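Uncharacterized protein (Bacteroides fragilis, PDB 4FR9) is of unknown function but resembles beta-lactamase-inhibitor proteins and belongs to a putative beta-lactamase-inhibitor-like family of the PepSY clan. Local coordinates at residues V95-P100 with D138-R143. Numbering follows the deposited sequence. Where two conformers were deposited one is given.
Sequences VILEYP and DTHWPR
Tyr99 OH meets the second segment through a water, which donates to it over 2.7 Å and also to the backbone Trp141 O; the water lies at the edge of the phenol ring, in its plane. The hydroxyl is hydrogen-bonded to Glu106 as well, so an oxygen deep in the protein has two partners that anchor the phenol end, while the flat guanidinium stacked on one face favours the ring's orientation. Arg143 shows how a cation can be laid on such an anchored ring. Its chain runs extended from CG to NE (chi3 173°) and passes over one face, setting the guanidinium almost parallel to the phenol, the planes 5° apart. CZ stands 3.5 Å from the Tyr99 ring centroid, a cation-pi stack displaced toward CD1, while Arg143 CD makes a CH-pi contact nearer CD2. Glu106 also forms a salt bridge with Arg143 NH2, which bonds to Pro103 O too, and NH1 reaches Asn101; these bonds help keep the guanidinium lying against the ring and probably temper its charge. Back along the strand, aliphatic side chains meet the imidazole of His140. Leu97 presses its CD1 methyl over one face, 4.1 Å from the ring centroid, and Val95 CG2 comes obliquely to within 4.1 Å of His140 NE2. Val95 and Leu97 of strand 90-98, and Tyr99 just beyond its end, thus point their side chains toward segment 138-143, which runs almost along the strand and packs on one face of the antiparallel sheet, with no backbone hydrogen bonds between the two. There strand 90-98 is flanked by strands 60-67 and 105-112, with Tyr99 touching Met62, Leu97 touching Val108, and His140 reaching Glu64 and Asp118.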
loop_
_atom_site.group_PDB
_atom_site.type_symbol
_atom_site.label_atom_id
_atom_site.label_comp_id
_atom_site.label_asym_id
_atom_site.label_seq_id
_atom_site.Cartn_x
_atom_site.Cartn_y
_atom_site.Cartn_z
ATOM N N VAL A 95 -2.502 -1.403 6.340
ATOM C CA VAL A 95 -1.521 -0.760 5.464
ATOM C C VAL A 95 -1.961 0.652 5.141
ATOM O O VAL A 95 -3.135 1.002 5.296
ATOM C CB VAL A 95 -1.232 -1.564 4.160
ATOM C CG1 VAL A 95 -0.826 -3.018 4.473
ATOM C CG2 VAL A 95 -2.421 -1.539 3.228
ATOM N N ILE A 96 -1.027 1.436 4.623
ATOM C CA ILE A 96 -1.280 2.733 4.028
ATOM C C ILE A 96 -0.998 2.657 2.534
ATOM O O ILE A 96 0.026 2.081 2.140
ATOM C CB ILE A 96 -0.366 3.854 4.524
ATOM C CG1 ILE A 96 -0.152 3.744 6.026
ATOM C CG2 ILE A 96 -1.003 5.239 4.174
ATOM C CD1 ILE A 96 0.747 4.838 6.591
ATOM N N LEU A 97 -1.890 3.201 1.700
ATOM C CA LEU A 97 -1.673 3.387 0.280
ATOM C C LEU A 97 -1.619 4.861 -0.000
ATOM O O LEU A 97 -2.504 5.607 0.393
ATOM C CB LEU A 97 -2.772 2.716 -0.529
ATOM C CG LEU A 97 -2.940 1.209 -0.316
ATOM C CD1 LEU A 97 -4.174 0.664 -1.040
ATOM C CD2 LEU A 97 -1.690 0.434 -0.683
ATOM N N GLU A 98 -0.544 5.301 -0.665
ATOM C CA GLU A 98 -0.371 6.670 -1.048
ATOM C C GLU A 98 -0.210 6.777 -2.549
ATOM O O GLU A 98 0.403 5.912 -3.168
ATOM C CB GLU A 98 0.842 7.266 -0.350
ATOM C CG GLU A 98 0.677 7.414 1.147
ATOM C CD GLU A 98 1.933 7.872 1.810
ATOM O OE1 GLU A 98 2.831 7.036 1.987
ATOM O OE2 GLU A 98 2.005 9.087 2.128
ATOM N N TYR A 99 -0.773 7.837 -3.125
ATOM C CA TYR A 99 -0.876 8.022 -4.559
ATOM C C TYR A 99 -0.563 9.456 -4.939
ATOM O O TYR A 99 -0.696 10.379 -4.125
ATOM C CB TYR A 99 -2.301 7.775 -4.989
ATOM C CG TYR A 99 -2.886 6.450 -4.591
ATOM C CD1 TYR A 99 -3.559 6.297 -3.387
ATOM C CD2 TYR A 99 -2.805 5.347 -5.420
ATOM C CE1 TYR A 99 -4.127 5.101 -3.047
ATOM C CE2 TYR A 99 -3.376 4.146 -5.073
ATOM C CZ TYR A 99 -4.078 4.027 -3.901
ATOM O OH TYR A 99 -4.712 2.856 -3.577
ATOM N N PRO A 100 -0.241 9.675 -6.220
ATOM C CA PRO A 100 -0.003 11.025 -6.709
ATOM C C PRO A 100 -1.261 11.851 -7.026
ATOM O O PRO A 100 -1.135 13.017 -7.417
ATOM C CB PRO A 100 0.824 10.806 -8.003
ATOM C CG PRO A 100 0.404 9.464 -8.472
ATOM C CD PRO A 100 0.178 8.653 -7.206
ATOM N N ASP A 138 -5.676 -10.398 -3.290
ATOM C CA ASP A 138 -5.965 -9.508 -2.140
ATOM C C ASP A 138 -4.917 -8.398 -2.087
ATOM O O ASP A 138 -4.782 -7.691 -1.080
ATOM C CB ASP A 138 -6.018 -10.273 -0.802
ATOM C CG ASP A 138 -4.686 -10.914 -0.423
ATOM O OD1 ASP A 138 -3.762 -10.966 -1.266
ATOM O OD2 ASP A 138 -4.557 -11.362 0.742
ATOM N N THR A 139 -4.174 -8.256 -3.184
ATOM C CA THR A 139 -3.057 -7.311 -3.256
ATOM C C THR A 139 -3.409 -5.995 -3.946
ATOM O O THR A 139 -4.382 -5.908 -4.687
ATOM C CB THR A 139 -1.835 -7.910 -3.982
ATOM O OG1 THR A 139 -1.913 -7.717 -5.408
ATOM C CG2 THR A 139 -1.682 -9.409 -3.618
ATOM N N HIS A 140 -2.574 -4.991 -3.705
ATOM C CA HIS A 140 -2.944 -3.645 -4.080
ATOM C C HIS A 140 -2.115 -3.199 -5.256
ATOM O O HIS A 140 -0.903 -3.314 -5.223
ATOM C CB HIS A 140 -2.708 -2.715 -2.901
ATOM C CG HIS A 140 -3.499 -3.085 -1.706
ATOM N ND1 HIS A 140 -4.880 -3.145 -1.708
ATOM C CD2 HIS A 140 -3.094 -3.440 -0.467
ATOM C CE1 HIS A 140 -5.287 -3.535 -0.502
ATOM N NE2 HIS A 140 -4.231 -3.731 0.265
ATOM N N TRP A 141 -2.783 -2.691 -6.277
ATOM C CA TRP A 141 -2.167 -2.219 -7.498
ATOM C C TRP A 141 -2.397 -0.727 -7.695
ATOM O O TRP A 141 -3.344 -0.168 -7.153
ATOM C CB TRP A 141 -2.789 -2.947 -8.693
ATOM C CG TRP A 141 -2.512 -4.397 -8.764
ATOM C CD1 TRP A 141 -3.213 -5.383 -8.159
ATOM C CD2 TRP A 141 -1.466 -5.041 -9.491
ATOM N NE1 TRP A 141 -2.679 -6.603 -8.472
ATOM C CE2 TRP A 141 -1.589 -6.415 -9.273
ATOM C CE3 TRP A 141 -0.448 -4.590 -10.325
ATOM C CZ2 TRP A 141 -0.734 -7.345 -9.855
ATOM C CZ3 TRP A 141 0.396 -5.521 -10.894
ATOM C CH2 TRP A 141 0.260 -6.875 -10.642
ATOM N N PRO A 142 -1.547 -0.070 -8.465
ATOM C CA PRO A 142 -1.800 1.327 -8.740
ATOM C C PRO A 142 -3.136 1.609 -9.407
ATOM O O PRO A 142 -3.768 0.719 -9.988
ATOM C CB PRO A 142 -0.621 1.732 -9.654
ATOM C CG PRO A 142 0.463 0.754 -9.305
ATOM C CD PRO A 142 -0.286 -0.537 -9.039
ATOM N N ARG A 143 -3.554 2.865 -9.327
ATOM C CA ARG A 143 -4.782 3.296 -9.991
ATOM C C ARG A 143 -4.710 3.377 -11.491
ATOM O O ARG A 143 -5.754 3.380 -12.155
ATOM C CB ARG A 143 -5.230 4.666 -9.464
ATOM C CG ARG A 143 -5.680 4.630 -8.028
ATOM C CD ARG A 143 -5.774 6.038 -7.474
ATOM N NE ARG A 143 -6.358 6.034 -6.156
ATOM C CZ ARG A 143 -6.318 7.057 -5.318
ATOM N NH1 ARG A 143 -5.707 8.187 -5.609
ATOM N NH2 ARG A 143 -6.902 6.931 -4.121
HETATM O O HOH W 1 -4.868 0.619 -5.031
#